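Local coordinates for ancestral congerin Con-anc (PDB 3AJZ), which is a reconstructed ancestral fish galectin that binds beta-galactosides, held here with a glycan carrying galactose and glucose in its carbohydrate pocket, at residues G53-N57 with T58-N62. Residues are numbered along the deposited sequence; the frame is centred on the assembly and turned at random. Where two conformers were deposited one is given.
With GAL (beta-D-galactopyranose), chain B.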
loop_
_atom_site.group_PDB
_atom_site.type_symbol
_atom_site.label_atom_id
_atom_site.label_comp_id
_atom_site.label_asym_id
_atom_site.label_seq_id
_atom_site.Cartn_x
_atom_site.Cartn_y
_atom_site.Cartn_z
ATOM N N GLY A 53 4.389 -28.375 -3.281
ATOM C CA GLY A 53 3.646 -29.448 -3.971
ATOM C C GLY A 53 4.533 -30.131 -4.997
ATOM O O GLY A 53 5.687 -30.410 -4.723
ATOM N N ALA A 54 4.015 -30.337 -6.203
ATOM C CA ALA A 54 4.819 -30.962 -7.267
ATOM C C ALA A 54 5.544 -29.936 -8.146
ATOM O O ALA A 54 6.144 -30.280 -9.177
ATOM C CB ALA A 54 3.956 -31.915 -8.113
ATOM N N ASP A 55 5.506 -28.676 -7.708
ATOM C CA ASP A 55 6.029 -27.562 -8.486
ATOM C C ASP A 55 7.369 -27.085 -7.971
ATOM O O ASP A 55 7.523 -26.803 -6.774
ATOM C CB ASP A 55 5.056 -26.374 -8.458
ATOM C CG ASP A 55 3.752 -26.680 -9.171
ATOM O OD1 ASP A 55 3.801 -27.031 -10.374
ATOM O OD2 ASP A 55 2.664 -26.614 -8.538
ATOM N N GLN A 56 8.322 -26.965 -8.887
ATOM C CA GLN A 56 9.594 -26.316 -8.595
ATOM C C GLN A 56 9.789 -25.197 -9.602
ATOM O O GLN A 56 9.583 -25.383 -10.819
ATOM C CB GLN A 56 10.759 -27.307 -8.647
ATOM C CG GLN A 56 10.956 -28.115 -7.369
ATOM C CD GLN A 56 12.066 -29.145 -7.508
ATOM O OE1 GLN A 56 13.182 -28.822 -7.927
ATOM N NE2 GLN A 56 11.762 -30.397 -7.172
ATOM N N ASN A 57 10.151 -24.024 -9.085
ATOM C CA ASN A 57 10.388 -22.838 -9.908
ATOM C C ASN A 57 9.313 -22.674 -10.973
ATOM O O ASN A 57 9.584 -22.575 -12.167
ATOM C CB ASN A 57 11.802 -22.873 -10.513
ATOM C CG ASN A 57 12.871 -23.029 -9.452
ATOM O OD1 ASN A 57 12.823 -22.390 -8.412
ATOM N ND2 ASN A 57 13.825 -23.910 -9.701
ATOM N N THR A 58 8.070 -22.609 -10.509
ATOM C CA THR A 58 6.931 -22.498 -11.418
ATOM C C THR A 58 5.993 -21.420 -10.902
ATOM O O THR A 58 5.771 -21.318 -9.694
ATOM C CB THR A 58 6.163 -23.836 -11.479
ATOM O OG1 THR A 58 7.035 -24.874 -11.948
ATOM C CG2 THR A 58 4.973 -23.762 -12.418
ATOM N N ILE A 59 5.427 -20.635 -11.804
ATOM C CA ILE A 59 4.361 -19.725 -11.402
ATOM C C ILE A 59 3.069 -20.472 -11.619
ATOM O O ILE A 59 2.806 -20.970 -12.723
ATOM C CB ILE A 59 4.329 -18.396 -12.208
ATOM C CG1 ILE A 59 5.692 -17.711 -12.116
ATOM C CG2 ILE A 59 3.218 -17.452 -11.672
ATOM C CD1 ILE A 59 5.734 -16.388 -12.874
ATOM N N VAL A 60 2.240 -20.529 -10.575
ATOM C CA VAL A 60 0.888 -21.073 -10.699
ATOM C C VAL A 60 -0.082 -19.919 -10.581
ATOM O O VAL A 60 -0.056 -19.182 -9.590
ATOM C CB VAL A 60 0.635 -22.132 -9.617
ATOM C CG1 VAL A 60 -0.828 -22.582 -9.665
ATOM C CG2 VAL A 60 1.614 -23.304 -9.831
ATOM N N LEU A 61 -0.913 -19.752 -11.597
ATOM C CA LEU A 61 -1.908 -18.698 -11.648
ATOM C C LEU A 61 -3.296 -19.296 -11.472
ATOM O O LEU A 61 -3.627 -20.368 -12.010
ATOM C CB LEU A 61 -1.833 -17.889 -12.955
ATOM C CG LEU A 61 -0.449 -17.270 -13.165
ATOM C CD1 LEU A 61 0.446 -18.164 -14.061
ATOM C CD2 LEU A 61 -0.600 -15.880 -13.733
ATOM N N ASN A 62 -4.133 -18.606 -10.727
ATOM C CA ASN A 62 -5.503 -19.034 -10.558
ATOM C C ASN A 62 -6.368 -17.858 -10.104
ATOM O O ASN A 62 -5.922 -16.716 -9.962
ATOM C CB ASN A 62 -5.548 -20.222 -9.597
ATOM C CG ASN A 62 -6.750 -21.153 -9.839
ATOM O OD1 ASN A 62 -7.636 -20.864 -10.647
ATOM N ND2 ASN A 62 -6.754 -22.298 -9.139
HETATM C C1 GAL B . -3.115 -24.691 -3.963
HETATM C C2 GAL B . -2.582 -23.825 -2.801
HETATM C C3 GAL B . -3.345 -22.508 -2.701
HETATM C C4 GAL B . -3.318 -21.821 -4.075
HETATM C C5 GAL B . -3.934 -22.803 -5.086
HETATM C C6 GAL B . -3.972 -22.209 -6.481
HETATM O O2 GAL B . -2.662 -24.532 -1.560
HETATM O O3 GAL B . -2.745 -21.697 -1.721
HETATM O O4 GAL B . -1.982 -21.450 -4.382
HETATM O O5 GAL B . -3.156 -23.994 -5.196
HETATM O O6 GAL B . -4.642 -23.087 -7.372
HETATM O O HOH W 1 5.480 -27.678 -12.333
#
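Gln56 and Asn57 turn the chain from the loop that follows strand 42-49 into strand 58-65 of the galectin beta sandwich, and Asn57 and Thr58 together face Arg49 as a G1 beta bulge. Asn57 takes up a positive phi (44°) at this corner, and from Thr58 onward the backbone is extended, with Thr58, Val60 and Asn62 on the side of the bound sugar. The corner brings Asp55 back over the start of the strand. Its side chain crosses those of Thr58 and Val60 at about a right angle, OD1 lying 4.0 Å from Thr58 CG2 and OD2 3.7 Å from Val60 CG2. In Thr58, CG2 is anti to the backbone N, which turns OG1 back toward the corner (chi1 -60°); it appears to donate to the carbonyl O of Gln56, although the position of the hydroxyl is less certain. A water donates to Asp55 OD1 at 2.7 Å; its longer bond to Thr58 OG1 (3.2 Å) shares that uncertainty, so the water bridge from loop to strand is tentative. The buried carboxylate is bound by two pocket arginines: OD2 forms a salt bridge with Arg49 and OD1 with Arg74, charges that would probably keep it ionised and that fix its rotation. Arg49 in turn donates to the galactose through NH1, so Asp55 probably helps to position it from the second shell. Farther along the strand, Asn62, its amide oxygen held by Arg112, takes part directly: ND2 donates to galactose O6 at 2.9 Å in a nearly straight bond, with an N-H...O angle of 172°.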